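Local coordinates for protein beta sliding clamp (Bartonella birtlesii LL-WM9, PDB 6PTR) that probably tethers DNA polymerases and other proteins to DNA for processive synthesis, as a ring-shaped head-to-tail homodimer closed around the duplex, at residues Val28-Asn33 and Ala54-Leu59; Asn40-Ala45 and Leu121-Phe126; Ile75-Tyr80 and Phe116-Leu121. One frame throughout, in Å; residues are numbered along the deposited sequence.

All three contacts belong to the N-terminal domain of the clamp and reach one antiparallel sheet, in which strands 71-78, 40-46 and 49-55 lie side by side. Contacts 2 and 3 are the nearest pair, their centres about 9 Å apart: they share Leu121, and strand 40-46 pairs with strand 71-78 through Val41 N to Val77 O at 2.7 Å. Contact 1 lies about 14 Å from contact 2, centre to centre, and meets it where Phe126 CZ packs on Thr55 CG2 at 4.0 Å. About 16 Å separates the centres of contacts 1 and 3, which Tyr80 OH joins by a probable hydrogen bond to Val29 O.

Contact 1 of 3, residues Val28-Asn33 and Ala54-Leu59; sequences VVERRN and ATDLDL. With EDO (1,2-ethanediol), chain Q.
The tight turn between strands 49-55 and 59-69 packs against the loop that follows helix 15-26. Val28 CG1, anti to the backbone N (chi1 157°), lies against the backbone at the base of the turn, 3.8 Å from both Thr55 CA and Leu59 O, while Val28 CG2 meets Leu59 CD2 at 4.1 Å, crossing at about a right angle. Val29 adds its CG2 branch, 4.1 Å from Ala54 CB.

The turn combines an Asx turn with an ST turn. Asp56 CG sits in the crowded position between backbone N and carbonyl carbon (chi1 68°), bringing OD1 back to be gripped twice: Leu59 N donates to its syn lone pair at 2.8 Å, and Asp58 N comes from above the carboxylate plane. Thr55 OG1 accepts from Leu57 N at 2.9 Å. A 1,2-ethanediol, probably from the crystallisation liquor, gives Leu57 O a weak hydrogen bond.

Across the contact, Asp56 OD2 and Glu30 OE2 stand 4.3 Å apart, like charges that share Lys212 of helix 211-221 in salt bridges; its ammonium group, also hydrogen-bonded to Val28 O, probably offsets their repulsion. A water donates to Thr55 O at 3.0 Å and weakly accepts from Glu30 N.

Contact 2 of 3, residues Asn40-Ala45 and Leu121-Phe126; sequences NVLIDA and LPKIDF
Phe126 lays one face of its ring over the side chain root of Leu42: Leu42 CB stands 3.9 Å from the ring centroid and only 6° off the ring normal, which identifies a centred CH-pi contact. With Phe126 CG anti to the backbone N (chi1 -161°), the ring is carried back toward the strand, and its edge meets the backbone as well, Phe126 CE1 lying 3.5 Å from Asn40 O near the ring plane. Leu42, its own CG anti to the backbone N, divides its branches: CD2 approaches Phe126 CD2, whereas Leu42 CD1 lies 3.7 Å from Lys123 CG, on the aliphatic part of that side chain.

Beyond that point Lys123 runs fully extended, all four torsions near 180°, and so delivers its ammonium group to Asp44. Lys123 NZ donates to the syn lone pair of Asp44 OD2 at 2.6 Å, a short salt bridge. At the other end, Leu121 CD1 packs 4.0 Å from Asn40 ND2, the side chains crossing at about a right angle; ND2 is hydrogen-bonded to Thr76 OG1.

The 3-10 turn 123-125 brings Lys123 and Phe126 to the same face of strand 40-46, the face bearing Asn40, Leu42 and Asp44. Val41, on the other face, packs against helix 79-88, and strands 49-55 and 71-78 flank strand 40-46 through backbone hydrogen bonds.

Contact 3 of 3, residues Ile75-Tyr80 and Phe116-Leu121; sequences ITVPAY and FQLQCL
A single antiparallel beta bridge, the hydrogen-bonded pair Thr76 with Leu121, joins the edge strand 71-78 to the chain just after it leaves strand 114-119. Thr76 N donates to Leu121 O at 3.0 Å, nearly along the C=O axis (C=O...donor angle 172°). The return bond, Leu121 N to Thr76 O, is longer at 3.2 Å but straighter at the hydrogen, and its donor lies above the carbonyl plane.

A second donor grips Leu121 O from the same residue. Thr76 OG1 occupies the crowded position between backbone N and carbonyl carbon (chi1 82°), which swings the hydroxyl to 2.7 Å from Leu121 O, again above the carbonyl plane. While its proton goes to Leu121 O, OG1 also takes a hydrogen bond from Asn40 ND2, on the adjoining strand 40-46.

The touching parts run 114° apart, consistent with a single bridge rather than a longer pairing: it ties strand 71-78 of one sheet to the chain leaving strand 114-119 of the other, and Cys120 and Leu118 pack between the two. Cys120 CB is pressed to 3.0 Å from Thr76 O, a tight approach, and touches Ile75 CG1 at 3.7 Å, while Cys120 SG, anti to the carbonyl carbon, lies 3.9 Å from Val77 CG2. Val77 CG1 meets Leu118 CD1 at 3.7 Å. Leu118 also packs on Leu81 and Ile85 of helix 79-88, for which Pro78 is the N-cap residue.

Along the edge not taken by strand 106-111, strand 114-119 pairs antiparallel through Phe116 and Gln117 with a strand of the second subunit, continuing the sheet across the dimer interface that closes the ring, and Gln119 NE2 is hydrogen-bonded to Pro312 O of that subunit.

Contact 1 of 3, residues Val28-Asn33 and Ala54-Leu59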
loop_
_atom_site.group_PDB
_atom_site.type_symbol
_atom_site.label_atom_id
_atom_site.label_comp_id
_atom_site.label_asym_id
_atom_site.label_seq_id
_atom_site.Cartn_x
_atom_site.Cartn_y
_atom_site.Cartn_z
ATOM N N VAL C 28 -1.001 19.082 4.811
ATOM C CA VAL C 28 -2.154 19.762 5.388
ATOM C C VAL C 28 -3.217 19.984 4.326
ATOM O O VAL C 28 -4.422 20.026 4.622
ATOM C CB VAL C 28 -1.666 21.070 6.041
ATOM C CG1 VAL C 28 -2.779 22.087 6.178
ATOM C CG2 VAL C 28 -1.093 20.727 7.385
ATOM N N VAL C 29 -2.795 20.077 3.067
ATOM C CA VAL C 29 -3.725 20.255 1.967
ATOM C C VAL C 29 -4.590 19.013 1.829
ATOM O O VAL C 29 -4.095 17.877 1.834
ATOM C CB VAL C 29 -2.950 20.561 0.678
ATOM C CG1 VAL C 29 -3.891 20.571 -0.512
ATOM C CG2 VAL C 29 -2.217 21.880 0.821
ATOM N N GLU C 30 -5.897 19.216 1.728
ATOM C CA GLU C 30 -6.801 18.105 1.488
ATOM C C GLU C 30 -6.827 17.786 -0.003
ATOM O O GLU C 30 -6.912 18.688 -0.842
ATOM C CB GLU C 30 -8.206 18.441 1.992
ATOM C CG GLU C 30 -9.012 17.245 2.498
ATOM C CD GLU C 30 -8.567 16.757 3.872
ATOM O OE1 GLU C 30 -8.365 15.534 4.026
ATOM O OE2 GLU C 30 -8.422 17.588 4.799
ATOM N N ARG C 31 -6.722 16.497 -0.333
ATOM C CA ARG C 31 -6.804 16.101 -1.736
ATOM C C ARG C 31 -8.230 16.224 -2.258
ATOM O O ARG C 31 -8.443 16.602 -3.416
ATOM C CB ARG C 31 -6.284 14.673 -1.922
ATOM C CG ARG C 31 -4.766 14.535 -1.808
ATOM C CD ARG C 31 -4.329 13.146 -2.239
ATOM N NE ARG C 31 -2.996 12.787 -1.763
ATOM C CZ ARG C 31 -1.880 12.953 -2.467
ATOM N NH1 ARG C 31 -1.935 13.487 -3.683
ATOM N NH2 ARG C 31 -0.709 12.588 -1.955
ATOM N N ARG C 32 -9.219 15.930 -1.417
ATOM C CA ARG C 32 -10.614 16.095 -1.803
ATOM C C ARG C 32 -11.041 17.560 -1.890
ATOM O O ARG C 32 -12.198 17.823 -2.246
ATOM C CB ARG C 32 -11.515 15.345 -0.817
ATOM N N ASN C 33 -10.151 18.509 -1.590
ATOM C CA ASN C 33 -10.514 19.921 -1.589
ATOM C C ASN C 33 -10.827 20.420 -2.997
ATOM O O ASN C 33 -10.181 20.033 -3.975
ATOM C CB ASN C 33 -9.385 20.770 -0.996
ATOM C CG ASN C 33 -9.496 22.226 -1.392
ATOM O OD1 ASN C 33 -10.339 22.956 -0.872
ATOM N ND2 ASN C 33 -8.670 22.650 -2.343
ATOM N N ALA C 54 0.795 26.280 4.348
ATOM C CA ALA C 54 -0.371 25.597 3.796
ATOM C C ALA C 54 -1.483 25.659 4.832
ATOM O O ALA C 54 -1.212 25.780 6.024
ATOM C CB ALA C 54 -0.079 24.120 3.438
ATOM N N THR C 55 -2.737 25.565 4.377
ATOM C CA THR C 55 -3.855 25.676 5.309
ATOM C C THR C 55 -5.050 24.952 4.711
ATOM O O THR C 55 -5.166 24.820 3.492
ATOM C CB THR C 55 -4.240 27.138 5.615
ATOM O OG1 THR C 55 -5.268 27.170 6.620
ATOM C CG2 THR C 55 -4.782 27.828 4.373
ATOM N N ASP C 56 -5.920 24.445 5.580
ATOM C CA ASP C 56 -7.249 24.047 5.144
ATOM C C ASP C 56 -8.339 24.916 5.773
ATOM O O ASP C 56 -9.511 24.527 5.774
ATOM C CB ASP C 56 -7.484 22.563 5.438
ATOM C CG ASP C 56 -7.562 22.249 6.926
ATOM O OD1 ASP C 56 -7.567 23.166 7.766
ATOM O OD2 ASP C 56 -7.630 21.043 7.244
ATOM N N LEU C 57 -7.957 26.079 6.307
ATOM C CA LEU C 57 -8.783 27.068 7.013
ATOM C C LEU C 57 -9.026 26.698 8.473
ATOM O O LEU C 57 -9.353 27.578 9.279
ATOM C CB LEU C 57 -10.129 27.312 6.308
ATOM C CG LEU C 57 -10.027 27.840 4.874
ATOM C CD1 LEU C 57 -11.417 28.068 4.302
ATOM C CD2 LEU C 57 -9.189 29.107 4.840
ATOM N N ASP C 58 -8.881 25.425 8.838
ATOM C CA ASP C 58 -8.965 25.029 10.245
ATOM C C ASP C 58 -7.591 24.878 10.883
ATOM O O ASP C 58 -7.407 25.210 12.055
ATOM C CB ASP C 58 -9.724 23.706 10.399
ATOM C CG ASP C 58 -11.178 23.823 10.005
ATOM O OD1 ASP C 58 -11.738 24.925 10.149
ATOM O OD2 ASP C 58 -11.753 22.813 9.547
ATOM N N LEU C 59 -6.639 24.393 10.110
ATOM C CA LEU C 59 -5.267 24.160 10.532
ATOM C C LEU C 59 -4.350 24.849 9.540
ATOM O O LEU C 59 -4.537 24.729 8.329
ATOM C CB LEU C 59 -4.952 22.656 10.561
ATOM C CG LEU C 59 -3.524 22.210 10.901
ATOM C CD1 LEU C 59 -3.137 22.667 12.310
ATOM C CD2 LEU C 59 -3.438 20.665 10.785
HETATM C C1 EDO Q . -6.159 28.563 11.794
HETATM O O1 EDO Q . -7.505 29.029 11.630
HETATM C C2 EDO Q . -5.265 29.305 10.811
HETATM O O2 EDO Q . -4.693 30.455 11.448
HETATM O O HOH W 1 -6.243 22.565 1.910
#

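Contact 2 of 3, residues Asn40-Ala45 and Leu121-Phe126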
loop_
_atom_site.group_PDB
_atom_site.type_symbol
_atom_site.label_atom_id
_atom_site.label_comp_id
_atom_site.label_asym_id
_atom_site.label_seq_id
_atom_site.Cartn_x
_atom_site.Cartn_y
_atom_site.Cartn_z
ATOM N N ASN C 40 -2.977 24.939 -2.845
ATOM C CA ASN C 40 -1.656 25.483 -3.109
ATOM C C ASN C 40 -0.860 25.674 -1.828
ATOM O O ASN C 40 -1.422 25.841 -0.741
ATOM C CB ASN C 40 -1.778 26.813 -3.849
ATOM C CG ASN C 40 -2.133 26.619 -5.309
ATOM O OD1 ASN C 40 -2.590 25.541 -5.716
ATOM N ND2 ASN C 40 -1.924 27.652 -6.107
ATOM N N VAL C 41 0.474 25.638 -1.965
ATOM C CA VAL C 41 1.372 26.068 -0.898
ATOM C C VAL C 41 1.845 27.476 -1.225
ATOM O O VAL C 41 2.171 27.789 -2.379
ATOM C CB VAL C 41 2.566 25.109 -0.725
ATOM C CG1 VAL C 41 3.298 24.914 -2.041
ATOM C CG2 VAL C 41 3.548 25.673 0.322
ATOM N N LEU C 42 1.838 28.344 -0.218
ATOM C CA LEU C 42 2.385 29.687 -0.366
ATOM C C LEU C 42 3.886 29.632 -0.155
ATOM O O LEU C 42 4.357 29.064 0.832
ATOM C CB LEU C 42 1.759 30.649 0.644
ATOM C CG LEU C 42 2.443 32.027 0.771
ATOM C CD1 LEU C 42 2.339 32.813 -0.549
ATOM C CD2 LEU C 42 1.845 32.799 1.909
ATOM N N ILE C 43 4.634 30.222 -1.085
ATOM C CA ILE C 43 6.085 30.349 -0.978
ATOM C C ILE C 43 6.368 31.823 -0.824
ATOM O O ILE C 43 5.985 32.609 -1.695
ATOM C CB ILE C 43 6.810 29.805 -2.220
ATOM C CG1 ILE C 43 6.406 28.365 -2.509
ATOM C CG2 ILE C 43 8.350 29.917 -2.027
ATOM C CD1 ILE C 43 7.086 27.809 -3.746
ATOM N N ASP C 44 7.028 32.218 0.270
ATOM C CA ASP C 44 7.252 33.637 0.550
ATOM C C ASP C 44 8.724 33.821 0.864
ATOM O O ASP C 44 9.204 33.322 1.886
ATOM C CB ASP C 44 6.375 34.118 1.715
ATOM C CG ASP C 44 6.057 35.600 1.641
ATOM O OD1 ASP C 44 6.890 36.372 1.123
ATOM O OD2 ASP C 44 4.976 36.005 2.116
ATOM N N ALA C 45 9.438 34.547 -0.006
ATOM C CA ALA C 45 10.879 34.721 0.094
ATOM C C ALA C 45 11.197 36.177 0.411
ATOM O O ALA C 45 10.906 37.069 -0.389
ATOM C CB ALA C 45 11.553 34.299 -1.208
ATOM N N LEU C 121 -1.152 30.849 -8.425
ATOM C CA LEU C 121 -2.080 31.862 -7.971
ATOM C C LEU C 121 -1.324 32.821 -7.059
ATOM O O LEU C 121 -0.423 32.398 -6.324
ATOM C CB LEU C 121 -3.262 31.215 -7.233
ATOM C CG LEU C 121 -4.186 30.362 -8.109
ATOM C CD1 LEU C 121 -5.178 29.587 -7.266
ATOM C CD2 LEU C 121 -4.919 31.240 -9.119
ATOM N N PRO C 122 -1.645 34.111 -7.091
ATOM C CA PRO C 122 -0.842 35.091 -6.345
ATOM C C PRO C 122 -1.050 34.979 -4.842
ATOM O O PRO C 122 -2.086 34.523 -4.356
ATOM C CB PRO C 122 -1.346 36.445 -6.869
ATOM C CG PRO C 122 -2.748 36.172 -7.312
ATOM C CD PRO C 122 -2.703 34.757 -7.888
ATOM N N LYS C 123 -0.036 35.437 -4.102
ATOM C CA LYS C 123 -0.102 35.443 -2.641
ATOM C C LYS C 123 -1.350 36.145 -2.109
ATOM O O LYS C 123 -1.917 35.724 -1.087
ATOM C CB LYS C 123 1.146 36.117 -2.072
ATOM C CG LYS C 123 1.098 36.284 -0.562
ATOM C CD LYS C 123 2.282 37.075 -0.010
ATOM C CE LYS C 123 2.131 37.288 1.504
ATOM N NZ LYS C 123 3.303 38.013 2.091
ATOM N N ILE C 124 -1.793 37.217 -2.773
ATOM C CA ILE C 124 -2.925 37.978 -2.245
ATOM C C ILE C 124 -4.187 37.136 -2.153
ATOM O O ILE C 124 -5.075 37.453 -1.359
ATOM C CB ILE C 124 -3.235 39.251 -3.069
ATOM C CG1 ILE C 124 -3.467 38.920 -4.546
ATOM C CG2 ILE C 124 -2.183 40.327 -2.845
ATOM C CD1 ILE C 124 -4.164 40.033 -5.286
ATOM N N ASP C 125 -4.303 36.081 -2.965
ATOM C CA ASP C 125 -5.452 35.190 -2.880
ATOM C C ASP C 125 -5.378 34.264 -1.677
ATOM O O ASP C 125 -6.407 33.717 -1.268
ATOM C CB ASP C 125 -5.566 34.315 -4.135
ATOM C CG ASP C 125 -5.904 35.099 -5.391
ATOM O OD1 ASP C 125 -6.297 36.278 -5.285
ATOM O OD2 ASP C 125 -5.771 34.513 -6.495
ATOM N N PHE C 126 -4.188 34.061 -1.121
ATOM C CA PHE C 126 -3.988 33.039 -0.101
ATOM C C PHE C 126 -4.534 33.506 1.244
ATOM O O PHE C 126 -4.443 34.694 1.576
ATOM C CB PHE C 126 -2.510 32.697 0.024
ATOM C CG PHE C 126 -2.257 31.376 0.686
ATOM C CD1 PHE C 126 -2.377 30.215 -0.045
ATOM C CD2 PHE C 126 -1.949 31.295 2.025
ATOM C CE1 PHE C 126 -2.154 28.979 0.554
ATOM C CE2 PHE C 126 -1.734 30.049 2.625
ATOM C CZ PHE C 126 -1.839 28.913 1.885
#

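Contact 3 of 3, residues Ile75-Tyr80 and Phe116-Leu121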
loop_
_atom_site.group_PDB
_atom_site.type_symbol
_atom_site.label_atom_id
_atom_site.label_comp_id
_atom_site.label_asym_id
_atom_site.label_seq_id
_atom_site.Cartn_x
_atom_site.Cartn_y
_atom_site.Cartn_z
ATOM N N ILE C 75 4.570 33.606 -4.114
ATOM C CA ILE C 75 3.698 32.985 -5.104
ATOM C C ILE C 75 3.104 31.756 -4.439
ATOM O O ILE C 75 3.670 31.227 -3.481
ATOM C CB ILE C 75 4.514 32.622 -6.376
ATOM C CG1 ILE C 75 3.593 32.243 -7.535
ATOM C CG2 ILE C 75 5.476 31.478 -6.100
ATOM C CD1 ILE C 75 2.845 33.406 -8.099
ATOM N N THR C 76 1.947 31.299 -4.928
ATOM C CA THR C 76 1.403 30.040 -4.430
ATOM C C THR C 76 1.343 29.050 -5.586
ATOM O O THR C 76 1.134 29.437 -6.741
ATOM C CB THR C 76 0.007 30.195 -3.768
ATOM O OG1 THR C 76 -1.010 30.224 -4.779
ATOM C CG2 THR C 76 -0.066 31.463 -2.933
ATOM N N VAL C 77 1.587 27.778 -5.269
ATOM C CA VAL C 77 1.873 26.721 -6.240
ATOM C C VAL C 77 1.079 25.494 -5.810
ATOM O O VAL C 77 1.036 25.213 -4.604
ATOM C CB VAL C 77 3.381 26.385 -6.270
ATOM C CG1 VAL C 77 3.736 25.541 -7.462
ATOM C CG2 VAL C 77 4.246 27.662 -6.213
ATOM N N PRO C 78 0.447 24.738 -6.721
ATOM C CA PRO C 78 -0.252 23.510 -6.293
ATOM C C PRO C 78 0.668 22.573 -5.521
ATOM O O PRO C 78 1.748 22.216 -5.998
ATOM C CB PRO C 78 -0.728 22.903 -7.614
ATOM C CG PRO C 78 -0.919 24.131 -8.512
ATOM C CD PRO C 78 0.265 24.986 -8.166
ATOM N N ALA C 79 0.254 22.195 -4.303
ATOM C CA ALA C 79 1.221 21.661 -3.348
ATOM C C ALA C 79 1.588 20.211 -3.647
ATOM O O ALA C 79 2.764 19.844 -3.540
ATOM C CB ALA C 79 0.690 21.797 -1.918
ATOM N N TYR C 80 0.616 19.363 -3.998
ATOM C CA TYR C 80 0.967 17.972 -4.264
ATOM C C TYR C 80 1.780 17.854 -5.548
ATOM O O TYR C 80 2.719 17.053 -5.619
ATOM C CB TYR C 80 -0.285 17.108 -4.310
ATOM C CG TYR C 80 -0.781 16.830 -2.899
ATOM C CD1 TYR C 80 -0.198 15.837 -2.120
ATOM C CD2 TYR C 80 -1.814 17.573 -2.344
ATOM C CE1 TYR C 80 -0.634 15.590 -0.830
ATOM C CE2 TYR C 80 -2.265 17.324 -1.063
ATOM C CZ TYR C 80 -1.663 16.339 -0.307
ATOM O OH TYR C 80 -2.102 16.103 0.980
ATOM N N PHE C 116 10.255 23.311 -15.495
ATOM C CA PHE C 116 8.799 23.317 -15.381
ATOM C C PHE C 116 8.298 24.757 -15.395
ATOM O O PHE C 116 8.959 25.655 -14.874
ATOM C CB PHE C 116 8.330 22.654 -14.075
ATOM C CG PHE C 116 8.705 21.198 -13.951
ATOM C CD1 PHE C 116 9.931 20.826 -13.416
ATOM C CD2 PHE C 116 7.820 20.209 -14.359
ATOM C CE1 PHE C 116 10.291 19.470 -13.314
ATOM C CE2 PHE C 116 8.167 18.864 -14.263
ATOM C CZ PHE C 116 9.396 18.496 -13.724
ATOM N N GLN C 117 7.146 24.982 -16.014
ATOM C CA GLN C 117 6.412 26.241 -15.889
ATOM C C GLN C 117 5.053 25.874 -15.313
ATOM O O GLN C 117 4.277 25.173 -15.971
ATOM C CB GLN C 117 6.258 26.939 -17.239
ATOM C CG GLN C 117 7.512 27.569 -17.772
ATOM C CD GLN C 117 7.788 28.907 -17.118
ATOM O OE1 GLN C 117 6.874 29.565 -16.622
ATOM N NE2 GLN C 117 9.048 29.318 -17.113
ATOM N N LEU C 118 4.769 26.315 -14.089
ATOM C CA LEU C 118 3.559 25.877 -13.395
ATOM C C LEU C 118 2.568 27.028 -13.278
ATOM O O LEU C 118 2.942 28.141 -12.907
ATOM C CB LEU C 118 3.867 25.326 -12.000
ATOM C CG LEU C 118 4.726 24.073 -11.869
ATOM C CD1 LEU C 118 4.709 23.616 -10.412
ATOM C CD2 LEU C 118 4.232 22.970 -12.799
ATOM N N GLN C 119 1.310 26.744 -13.592
ATOM C CA GLN C 119 0.230 27.688 -13.351
ATOM C C GLN C 119 0.035 27.871 -11.854
ATOM O O GLN C 119 -0.143 26.898 -11.119
ATOM C CB GLN C 119 -1.061 27.189 -13.997
ATOM C CG GLN C 119 -1.035 27.140 -15.511
ATOM C CD GLN C 119 -2.199 26.342 -16.084
ATOM O OE1 GLN C 119 -3.134 25.980 -15.366
ATOM N NE2 GLN C 119 -2.144 26.064 -17.379
ATOM N N CYS C 120 0.037 29.125 -11.412
ATOM C CA CYS C 120 0.050 29.481 -10.004
ATOM C C CYS C 120 -1.077 30.464 -9.694
ATOM O O CYS C 120 -1.842 30.877 -10.571
ATOM C CB CYS C 120 1.394 30.099 -9.628
ATOM S SG CYS C 120 2.719 28.880 -9.569
ATOM N N LEU C 121 -1.152 30.849 -8.425
ATOM C CA LEU C 121 -2.080 31.862 -7.971
ATOM C C LEU C 121 -1.324 32.821 -7.059
ATOM O O LEU C 121 -0.423 32.398 -6.324
ATOM C CB LEU C 121 -3.262 31.215 -7.233
ATOM C CG LEU C 121 -4.186 30.362 -8.109
ATOM C CD1 LEU C 121 -5.178 29.587 -7.266
ATOM C CD2 LEU C 121 -4.919 31.240 -9.119
#